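PDB 2EJT: tRNA (guanine(26)-N(2))-dimethyltransferase from Pyrococcus horikoshii, which probably transfers two methyl groups from S-adenosylmethionine to N2 of the guanine at position 26 of a number of tRNAs. Local coordinates for residues A11-P16 / T58-I63; V74-I79 / K112-N117. All coordinates share one frame; numbering follows the deposited sequence.

Contact 1 (A11-P16 / T58-I63). With SAM (S-adenosylmethionine), chain B.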
ATOM      1  N   ALA A  11      19.071  -5.480   9.797  1.00 29.34           N
ATOM      2  CA  ALA A  11      18.858  -6.888  10.098  1.00 30.48           C
ATOM      3  C   ALA A  11      19.693  -7.873   9.289  1.00 32.00           C
ATOM      4  O   ALA A  11      20.007  -7.646   8.122  1.00 30.71           O
ATOM      5  CB  ALA A  11      17.373  -7.233   9.940  1.00 27.70           C
ATOM      6  N   LYS A  12      20.043  -8.973   9.943  1.00 34.31           N
ATOM      7  CA  LYS A  12      20.794 -10.055   9.326  1.00 37.51           C
ATOM      8  C   LYS A  12      19.938 -11.300   9.534  1.00 37.56           C
ATOM      9  O   LYS A  12      19.604 -11.649  10.664  1.00 38.58           O
ATOM     10  CB  LYS A  12      22.159 -10.208   9.998  1.00 40.72           C
ATOM     11  CG  LYS A  12      22.141 -10.032  11.503  1.00 44.92           C
ATOM     12  CD  LYS A  12      23.561  -9.983  12.051  1.00 49.54           C
ATOM     13  CE  LYS A  12      23.583  -9.640  13.532  1.00 51.65           C
ATOM     14  NZ  LYS A  12      24.978  -9.524  14.051  1.00 53.34           N
ATOM     15  N   ILE A  13      19.568 -11.956   8.440  1.00 36.29           N
ATOM     16  CA  ILE A  13      18.718 -13.138   8.519  1.00 35.24           C
ATOM     17  C   ILE A  13      19.252 -14.314   7.718  1.00 35.62           C
ATOM     18  O   ILE A  13      20.056 -14.151   6.801  1.00 34.93           O
ATOM     19  CB  ILE A  13      17.292 -12.849   7.979  1.00 33.84           C
ATOM     20  CG1 ILE A  13      17.377 -12.437   6.507  1.00 31.42           C
ATOM     21  CG2 ILE A  13      16.616 -11.768   8.809  1.00 32.07           C
ATOM     22  CD1 ILE A  13      16.041 -12.333   5.809  1.00 32.26           C
ATOM     23  N   LEU A  14      18.783 -15.503   8.069  1.00 35.24           N
ATOM     24  CA  LEU A  14      19.172 -16.706   7.363  1.00 35.63           C
ATOM     25  C   LEU A  14      18.024 -17.052   6.428  1.00 37.20           C
ATOM     26  O   LEU A  14      16.860 -17.084   6.839  1.00 35.67           O
ATOM     27  CB  LEU A  14      19.401 -17.857   8.344  1.00 35.24           C
ATOM     28  CG  LEU A  14      20.585 -17.724   9.302  1.00 35.99           C
ATOM     29  CD1 LEU A  14      20.616 -18.919  10.233  1.00 35.96           C
ATOM     30  CD2 LEU A  14      21.882 -17.628   8.513  1.00 34.72           C
ATOM     31  N   ILE A  15      18.350 -17.276   5.162  1.00 38.79           N
ATOM     32  CA  ILE A  15      17.349 -17.643   4.173  1.00 41.04           C
ATOM     33  C   ILE A  15      17.806 -18.931   3.503  1.00 44.63           C
ATOM     34  O   ILE A  15      18.991 -19.107   3.217  1.00 44.26           O
ATOM     35  CB  ILE A  15      17.171 -16.553   3.084  1.00 40.77           C
ATOM     36  CG1 ILE A  15      18.460 -16.412   2.267  1.00 40.05           C
ATOM     37  CG2 ILE A  15      16.789 -15.223   3.730  1.00 37.63           C
ATOM     38  CD1 ILE A  15      18.318 -15.537   1.032  1.00 38.79           C
ATOM     39  N   PRO A  16      16.872 -19.857   3.254  1.00 47.76           N
ATOM     40  CA  PRO A  16      17.232 -21.120   2.611  1.00 50.92           C
ATOM     41  C   PRO A  16      17.721 -20.897   1.182  1.00 54.79           C
ATOM     42  O   PRO A  16      17.448 -19.857   0.583  1.00 55.21           O
ATOM     43  CB  PRO A  16      15.933 -21.914   2.670  1.00 49.77           C
ATOM     44  CG  PRO A  16      14.894 -20.847   2.574  1.00 48.94           C
ATOM     45  CD  PRO A  16      15.421 -19.784   3.498  1.00 47.79           C
ATOM     46  N   THR A  58      10.255 -15.296   6.733  1.00 20.92           N
ATOM     47  CA  THR A  58      11.559 -15.375   7.388  1.00 23.84           C
ATOM     48  C   THR A  58      11.581 -14.526   8.657  1.00 23.01           C
ATOM     49  O   THR A  58      12.439 -14.711   9.525  1.00 22.00           O
ATOM     50  CB  THR A  58      12.699 -14.877   6.470  1.00 25.03           C
ATOM     51  OG1 THR A  58      12.501 -13.488   6.182  1.00 29.04           O
ATOM     52  CG2 THR A  58      12.728 -15.664   5.167  1.00 26.01           C
ATOM     53  N   GLY A  59      10.635 -13.596   8.747  1.00 21.32           N
ATOM     54  CA  GLY A  59      10.551 -12.712   9.897  1.00 19.94           C
ATOM     55  C   GLY A  59      11.234 -11.377   9.663  1.00 20.19           C
ATOM     56  O   GLY A  59      11.229 -10.515  10.539  1.00 20.96           O
ATOM     57  N   ILE A  60      11.804 -11.193   8.474  1.00 20.61           N
ATOM     58  CA  ILE A  60      12.524  -9.962   8.141  1.00 20.98           C
ATOM     59  C   ILE A  60      11.776  -8.656   8.406  1.00 21.20           C
ATOM     60  O   ILE A  60      12.363  -7.693   8.909  1.00 22.17           O
ATOM     61  CB  ILE A  60      12.994  -9.965   6.655  1.00 19.42           C
ATOM     62  CG1 ILE A  60      13.788  -8.694   6.350  1.00 19.33           C
ATOM     63  CG2 ILE A  60      11.795 -10.047   5.717  1.00 21.62           C
ATOM     64  CD1 ILE A  60      15.016  -8.520   7.199  1.00 18.37           C
ATOM     65  N   ARG A  61      10.490  -8.614   8.077  1.00 21.08           N
ATOM     66  CA  ARG A  61       9.718  -7.391   8.286  1.00 22.06           C
ATOM     67  C   ARG A  61       9.635  -7.045   9.775  1.00 22.45           C
ATOM     68  O   ARG A  61      10.016  -5.948  10.184  1.00 23.37           O
ATOM     69  CB  ARG A  61       8.317  -7.546   7.688  1.00 20.96           C
ATOM     70  CG  ARG A  61       7.531  -6.253   7.525  1.00 22.88           C
ATOM     71  CD  ARG A  61       6.205  -6.511   6.808  1.00 21.24           C
ATOM     72  NE  ARG A  61       6.406  -6.960   5.431  1.00 20.33           N
ATOM     73  CZ  ARG A  61       6.339  -6.170   4.361  1.00 22.05           C
ATOM     74  NH1 ARG A  61       6.549  -6.679   3.154  1.00 23.38           N
ATOM     75  NH2 ARG A  61       6.043  -4.881   4.488  1.00 17.20           N
ATOM     76  N   GLY A  62       9.154  -7.989  10.580  1.00 22.99           N
ATOM     77  CA  GLY A  62       9.034  -7.762  12.010  1.00 20.56           C
ATOM     78  C   GLY A  62      10.369  -7.498  12.683  1.00 23.14           C
ATOM     79  O   GLY A  62      10.457  -6.681  13.601  1.00 21.71           O
ATOM     80  N   ILE A  63      11.413  -8.195  12.239  1.00 22.95           N
ATOM     81  CA  ILE A  63      12.737  -7.997  12.816  1.00 24.05           C
ATOM     82  C   ILE A  63      13.193  -6.565  12.566  1.00 24.03           C
ATOM     83  O   ILE A  63      13.744  -5.920  13.455  1.00 25.73           O
ATOM     84  CB  ILE A  63      13.771  -8.967  12.216  1.00 24.66           C
ATOM     85  CG1 ILE A  63      13.455 -10.397  12.661  1.00 22.82           C
ATOM     86  CG2 ILE A  63      15.179  -8.568  12.661  1.00 23.18           C
ATOM     87  CD1 ILE A  63      14.295 -11.459  11.986  1.00 25.55           C
TER
HETATM   88  N   SAM B 501       6.075 -10.473   5.091  1.00 40.49           N
HETATM   89  CA  SAM B 501       7.063 -10.682   4.191  1.00 39.68           C
HETATM   90  C   SAM B 501       8.317 -10.085   3.881  1.00 38.84           C
HETATM   91  O   SAM B 501       9.178 -11.032   3.609  1.00 38.46           O
HETATM   92  OXT SAM B 501       8.468  -8.835   3.893  1.00 38.48           O
HETATM   93  CB  SAM B 501       6.440 -11.899   3.435  1.00 38.95           C
HETATM   94  CG  SAM B 501       5.390 -12.945   3.148  1.00 39.48           C
HETATM   95  SD  SAM B 501       5.097 -14.268   2.078  1.00 39.25           S
HETATM   96  CE  SAM B 501       5.178 -13.656   0.407  1.00 42.12           C
HETATM   97  C5' SAM B 501       3.561 -14.781   2.621  1.00 33.50           C
HETATM   98  C4' SAM B 501       3.628 -16.184   3.344  1.00 31.49           C
HETATM   99  O4' SAM B 501       2.358 -16.183   3.999  1.00 30.47           O
HETATM  100  C3' SAM B 501       4.403 -17.396   3.846  1.00 28.71           C
HETATM  101  O3' SAM B 501       5.584 -17.426   4.719  1.00 28.35           O
HETATM  102  C2' SAM B 501       3.315 -18.314   4.417  1.00 29.87           C
HETATM  103  O2' SAM B 501       3.405 -19.573   4.777  1.00 30.51           O
HETATM  104  C1' SAM B 501       2.046 -17.488   4.472  1.00 28.72           C
HETATM  105  N9  SAM B 501       0.536 -17.751   4.902  1.00 27.95           N
HETATM  106  C8  SAM B 501      -0.393 -18.228   4.085  1.00 26.62           C
HETATM  107  N7  SAM B 501      -1.530 -18.327   4.719  1.00 28.90           N
HETATM  108  C5  SAM B 501      -1.365 -17.920   5.957  1.00 24.78           C
HETATM  109  C6  SAM B 501      -2.216 -17.798   7.067  1.00 23.47           C
HETATM  110  N6  SAM B 501      -3.496 -18.146   6.969  1.00 23.74           N
HETATM  111  N1  SAM B 501      -1.715 -17.319   8.265  1.00 21.97           N
HETATM  112  C2  SAM B 501      -0.405 -16.959   8.390  1.00 23.38           C
HETATM  113  N3  SAM B 501       0.436 -17.065   7.326  1.00 23.54           N
HETATM  114  C4  SAM B 501      -0.012 -17.543   6.099  1.00 25.05           C
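Ala11 sets its methyl CB against two isoleucines of the facing helix, 3.7 Å from CG2 of Ile63 and 3.8 Å from CD1 of Ile60. Ile13 uses both branches: its CG2 meets the end of Ile63 (CD1, 3.9 Å), while its CD1 comes 3.7 Å from OG1 of Thr58, the two side chains crossing at about a right angle. No hydrogen bond joins the segments, and the seam is mostly apolar and largely buried. Ile60 works in two directions. CG1 lies anti to the backbone N (chi1 -178°) and the chain turns at chi2, which brings CD1 to Ala11, while the CG2 branch touches the SAM carboxylate, 3.5 Å from its O. The neighbouring Arg61 takes no part in the seam; it reaches SAM OXT with NE (3.2 Å) and NH1 (3.0 Å), both weak, strongly bent bonds; salt bridges to Asp136 and Asp138 position its guanidinium. Gly59 is the N-cap, its positive phi (96°) suiting glycine, and the loop it ends, following strand 50-53, is the first cofactor-binding loop of class I methyltransferases. Ile60 N also gives a weak bond to Thr58 OG1. Strand 11-15 pairs antiparallel with strand 4-8, and this small sheet lies against the start of helix 60-68, with helix 81-94 meeting Ile13 and Ile63, and helix 33-46 meeting Ile60 and Arg61 through Arg36.

Contact 2 (V74-I79 / K112-N117). With SAM (S-adenosylmethionine), chain B.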
ATOM      1  N   VAL A  74       6.651  -6.293  19.216  1.00 23.52           N
ATOM      2  CA  VAL A  74       6.549  -6.754  17.843  1.00 20.78           C
ATOM      3  C   VAL A  74       6.136  -8.216  17.736  1.00 19.25           C
ATOM      4  O   VAL A  74       6.776  -9.105  18.307  1.00 17.14           O
ATOM      5  CB  VAL A  74       7.901  -6.554  17.105  1.00 22.05           C
ATOM      6  CG1 VAL A  74       7.767  -6.930  15.625  1.00 20.29           C
ATOM      7  CG2 VAL A  74       8.362  -5.110  17.256  1.00 20.70           C
ATOM      8  N   TRP A  75       5.060  -8.453  16.992  1.00 16.78           N
ATOM      9  CA  TRP A  75       4.550  -9.801  16.781  1.00 17.03           C
ATOM     10  C   TRP A  75       4.886 -10.324  15.379  1.00 17.00           C
ATOM     11  O   TRP A  75       4.664  -9.645  14.378  1.00 16.36           O
ATOM     12  CB  TRP A  75       3.031  -9.824  16.971  1.00 16.59           C
ATOM     13  CG  TRP A  75       2.576  -9.630  18.387  1.00 17.83           C
ATOM     14  CD1 TRP A  75       2.797  -8.541  19.185  1.00 18.13           C
ATOM     15  CD2 TRP A  75       1.801 -10.548  19.168  1.00 18.58           C
ATOM     16  NE1 TRP A  75       2.203  -8.723  20.412  1.00 18.80           N
ATOM     17  CE2 TRP A  75       1.583  -9.947  20.430  1.00 19.75           C
ATOM     18  CE3 TRP A  75       1.264 -11.823  18.922  1.00 21.39           C
ATOM     19  CZ2 TRP A  75       0.856 -10.574  21.448  1.00 19.50           C
ATOM     20  CZ3 TRP A  75       0.539 -12.453  19.936  1.00 21.79           C
ATOM     21  CH2 TRP A  75       0.341 -11.822  21.185  1.00 22.96           C
ATOM     22  N   LEU A  76       5.438 -11.527  15.314  1.00 17.44           N
ATOM     23  CA  LEU A  76       5.757 -12.143  14.034  1.00 18.56           C
ATOM     24  C   LEU A  76       4.897 -13.385  13.962  1.00 18.22           C
ATOM     25  O   LEU A  76       4.811 -14.135  14.928  1.00 16.64           O
ATOM     26  CB  LEU A  76       7.235 -12.529  13.953  1.00 20.73           C
ATOM     27  CG  LEU A  76       8.218 -11.365  13.826  1.00 22.95           C
ATOM     28  CD1 LEU A  76       8.274 -10.588  15.136  1.00 24.04           C
ATOM     29  CD2 LEU A  76       9.591 -11.905  13.472  1.00 27.20           C
ATOM     30  N   ASN A  77       4.256 -13.599  12.820  1.00 19.63           N
ATOM     31  CA  ASN A  77       3.378 -14.749  12.653  1.00 20.47           C
ATOM     32  C   ASN A  77       3.400 -15.392  11.264  1.00 20.55           C
ATOM     33  O   ASN A  77       3.504 -14.713  10.239  1.00 18.73           O
ATOM     34  CB  ASN A  77       1.937 -14.339  12.975  1.00 19.09           C
ATOM     35  CG  ASN A  77       0.947 -15.460  12.724  1.00 20.60           C
ATOM     36  OD1 ASN A  77       0.803 -16.371  13.538  1.00 21.18           O
ATOM     37  ND2 ASN A  77       0.276 -15.411  11.581  1.00 19.50           N
ATOM     38  N   ASP A  78       3.294 -16.717  11.249  1.00 21.33           N
ATOM     39  CA  ASP A  78       3.242 -17.472  10.006  1.00 21.45           C
ATOM     40  C   ASP A  78       2.641 -18.839  10.278  1.00 20.45           C
ATOM     41  O   ASP A  78       2.885 -19.445  11.318  1.00 20.44           O
ATOM     42  CB  ASP A  78       4.627 -17.641   9.383  1.00 20.76           C
ATOM     43  CG  ASP A  78       4.553 -17.901   7.888  1.00 22.89           C
ATOM     44  OD1 ASP A  78       4.801 -16.957   7.114  1.00 21.58           O
ATOM     45  OD2 ASP A  78       4.229 -19.039   7.485  1.00 24.25           O
ATOM     46  N   ILE A  79       1.856 -19.326   9.329  1.00 20.36           N
ATOM     47  CA  ILE A  79       1.202 -20.611   9.473  1.00 21.04           C
ATOM     48  C   ILE A  79       2.157 -21.775   9.192  1.00 22.79           C
ATOM     49  O   ILE A  79       1.933 -22.900   9.639  1.00 22.50           O
ATOM     50  CB  ILE A  79      -0.016 -20.690   8.528  1.00 20.12           C
ATOM     51  CG1 ILE A  79      -0.972 -21.786   8.995  1.00 18.80           C
ATOM     52  CG2 ILE A  79       0.450 -20.942   7.094  1.00 18.31           C
ATOM     53  CD1 ILE A  79      -2.259 -21.839   8.186  1.00 22.25           C
ATOM     54  N   LYS A 112      12.913  -4.606  23.521  1.00 31.75           N
ATOM     55  CA  LYS A 112      11.762  -4.740  22.645  1.00 28.46           C
ATOM     56  C   LYS A 112      11.164  -6.099  22.981  1.00 26.26           C
ATOM     57  O   LYS A 112      11.900  -7.062  23.188  1.00 23.26           O
ATOM     58  CB  LYS A 112      12.193  -4.732  21.170  1.00 29.67           C
ATOM     59  CG  LYS A 112      11.938  -3.424  20.423  1.00 30.04           C
ATOM     60  CD  LYS A 112      12.842  -2.308  20.901  1.00 30.15           C
ATOM     61  CE  LYS A 112      12.429  -0.971  20.295  1.00 30.52           C
ATOM     62  NZ  LYS A 112      12.394  -0.988  18.807  1.00 26.77           N
ATOM     63  N   THR A 113       9.841  -6.181  23.074  1.00 24.43           N
ATOM     64  CA  THR A 113       9.214  -7.465  23.342  1.00 23.34           C
ATOM     65  C   THR A 113       8.873  -8.050  21.981  1.00 23.16           C
ATOM     66  O   THR A 113       8.178  -7.428  21.181  1.00 22.55           O
ATOM     67  CB  THR A 113       7.928  -7.332  24.180  1.00 24.79           C
ATOM     68  OG1 THR A 113       8.268  -6.890  25.498  1.00 27.38           O
ATOM     69  CG2 THR A 113       7.210  -8.681  24.282  1.00 22.05           C
ATOM     70  N   ILE A 114       9.377  -9.246  21.717  1.00 23.00           N
ATOM     71  CA  ILE A 114       9.145  -9.900  20.441  1.00 22.50           C
ATOM     72  C   ILE A 114       8.351 -11.175  20.642  1.00 21.69           C
ATOM     73  O   ILE A 114       8.726 -12.033  21.438  1.00 21.45           O
ATOM     74  CB  ILE A 114      10.488 -10.208  19.757  1.00 23.70           C
ATOM     75  CG1 ILE A 114      11.216  -8.887  19.481  1.00 24.72           C
ATOM     76  CG2 ILE A 114      10.261 -11.014  18.480  1.00 23.01           C
ATOM     77  CD1 ILE A 114      12.676  -9.037  19.103  1.00 27.58           C
ATOM     78  N   VAL A 115       7.236 -11.281  19.929  1.00 19.58           N
ATOM     79  CA  VAL A 115       6.373 -12.441  20.031  1.00 18.69           C
ATOM     80  C   VAL A 115       6.331 -13.157  18.686  1.00 19.45           C
ATOM     81  O   VAL A 115       5.927 -12.589  17.673  1.00 20.76           O
ATOM     82  CB  VAL A 115       4.951 -12.027  20.450  1.00 19.04           C
ATOM     83  CG1 VAL A 115       4.106 -13.261  20.726  1.00 18.26           C
ATOM     84  CG2 VAL A 115       5.018 -11.134  21.695  1.00 16.89           C
ATOM     85  N   ILE A 116       6.773 -14.406  18.686  1.00 19.43           N
ATOM     86  CA  ILE A 116       6.812 -15.216  17.479  1.00 19.85           C
ATOM     87  C   ILE A 116       5.708 -16.255  17.584  1.00 21.46           C
ATOM     88  O   ILE A 116       5.666 -17.040  18.532  1.00 21.12           O
ATOM     89  CB  ILE A 116       8.175 -15.895  17.347  1.00 21.21           C
ATOM     90  CG1 ILE A 116       9.275 -14.848  17.563  1.00 20.80           C
ATOM     91  CG2 ILE A 116       8.312 -16.534  15.971  1.00 20.93           C
ATOM     92  CD1 ILE A 116      10.669 -15.411  17.572  1.00 24.83           C
ATOM     93  N   ASN A 117       4.812 -16.254  16.605  1.00 21.64           N
ATOM     94  CA  ASN A 117       3.681 -17.164  16.630  1.00 24.18           C
ATOM     95  C   ASN A 117       3.581 -18.059  15.400  1.00 24.00           C
ATOM     96  O   ASN A 117       3.887 -17.642  14.286  1.00 25.03           O
ATOM     97  CB  ASN A 117       2.394 -16.342  16.780  1.00 25.95           C
ATOM     98  CG  ASN A 117       1.218 -17.172  17.239  1.00 31.17           C
ATOM     99  OD1 ASN A 117       1.197 -17.676  18.368  1.00 36.81           O
ATOM    100  ND2 ASN A 117       0.227 -17.326  16.369  1.00 29.92           N
TER
HETATM  101  N   SAM B 501       6.075 -10.473   5.091  1.00 40.49           N
HETATM  102  CA  SAM B 501       7.063 -10.682   4.191  1.00 39.68           C
HETATM  103  C   SAM B 501       8.317 -10.085   3.881  1.00 38.84           C
HETATM  104  O   SAM B 501       9.178 -11.032   3.609  1.00 38.46           O
HETATM  105  OXT SAM B 501       8.468  -8.835   3.893  1.00 38.48           O
HETATM  106  CB  SAM B 501       6.440 -11.899   3.435  1.00 38.95           C
HETATM  107  CG  SAM B 501       5.390 -12.945   3.148  1.00 39.48           C
HETATM  108  SD  SAM B 501       5.097 -14.268   2.078  1.00 39.25           S
HETATM  109  CE  SAM B 501       5.178 -13.656   0.407  1.00 42.12           C
HETATM  110  C5' SAM B 501       3.561 -14.781   2.621  1.00 33.50           C
HETATM  111  C4' SAM B 501       3.628 -16.184   3.344  1.00 31.49           C
HETATM  112  O4' SAM B 501       2.358 -16.183   3.999  1.00 30.47           O
HETATM  113  C3' SAM B 501       4.403 -17.396   3.846  1.00 28.71           C
HETATM  114  O3' SAM B 501       5.584 -17.426   4.719  1.00 28.35           O
HETATM  115  C2' SAM B 501       3.315 -18.314   4.417  1.00 29.87           C
HETATM  116  O2' SAM B 501       3.405 -19.573   4.777  1.00 30.51           O
HETATM  117  C1' SAM B 501       2.046 -17.488   4.472  1.00 28.72           C
HETATM  118  N9  SAM B 501       0.536 -17.751   4.902  1.00 27.95           N
HETATM  119  C8  SAM B 501      -0.393 -18.228   4.085  1.00 26.62           C
HETATM  120  N7  SAM B 501      -1.530 -18.327   4.719  1.00 28.90           N
HETATM  121  C5  SAM B 501      -1.365 -17.920   5.957  1.00 24.78           C
HETATM  122  C6  SAM B 501      -2.216 -17.798   7.067  1.00 23.47           C
HETATM  123  N6  SAM B 501      -3.496 -18.146   6.969  1.00 23.74           N
HETATM  124  N1  SAM B 501      -1.715 -17.319   8.265  1.00 21.97           N
HETATM  125  C2  SAM B 501      -0.405 -16.959   8.390  1.00 23.38           C
HETATM  126  N3  SAM B 501       0.436 -17.065   7.326  1.00 23.54           N
HETATM  127  C4  SAM B 501      -0.012 -17.543   6.099  1.00 25.05           C
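Leu76 N bonds Val115 O at 2.6 Å, nearly straight, and the CA-H of Trp75 makes a weaker contact with the same oxygen (3.2 Å). Four further backbone bonds, the first given by Val74 N and the last by Asp78 N, complete the parallel pairing. On one face Val115 lies beneath the Trp75 indole, its CG1 over the six-membered ring, 14° off the normal, in a CH-pi contact. Trp75 NE1 bonds Glu73, and Phe132 meets the indole edge-to-face; an alanine in place of Trp75 would probably leave Val115 without its aromatic cover and Glu73 without this partner. Further along the same face, Asn117 ND2 donates to Asn77 OD1 (3.0 Å); both CG atoms lie anti to their backbone N (chi1 176° in Asn77), setting the amides side by side and nearly coplanar. Asn77 ND2 goes to Ala54 O and Asp119 O, fixing how its amide is turned. On the opposite face Leu76 CD1 packs on Ile114 CG2 (3.9 Å). Asp78 receives SAM O3' on OD1 (2.6 Å) and O2' on OD2 (2.9 Å). This acid at the end of the Rossmann-like fold's second strand is a hallmark of class I methyltransferases; its paired bonds imply recognition of both hydroxyls.

In the fold
The two contacts follow one another along the chain, contact 1 closing before contact 2 opens, with centres about 12 Å apart. Helix 60-68 is followed in the chain by strand 73-78, and they pack together: Gly62 CA lies 4.1 Å from Leu76 CG, and Gly59 O is 3.6 Å from Leu76 CD2. Strands 73-78 and 113-118 belong to the mixed sheet of the methyltransferase fold, next to strand 50-53, in the order expected of a Rossmann-like class I enzyme, whereas strand 11-15 lies in a separate two-stranded sheet beyond the helix. Both contacts reach SAM, contact 1 at its carboxylate and contact 2 at its ribose and adenine, with Arg36, Leu55, Asp120 and Ala121 adding further bonds.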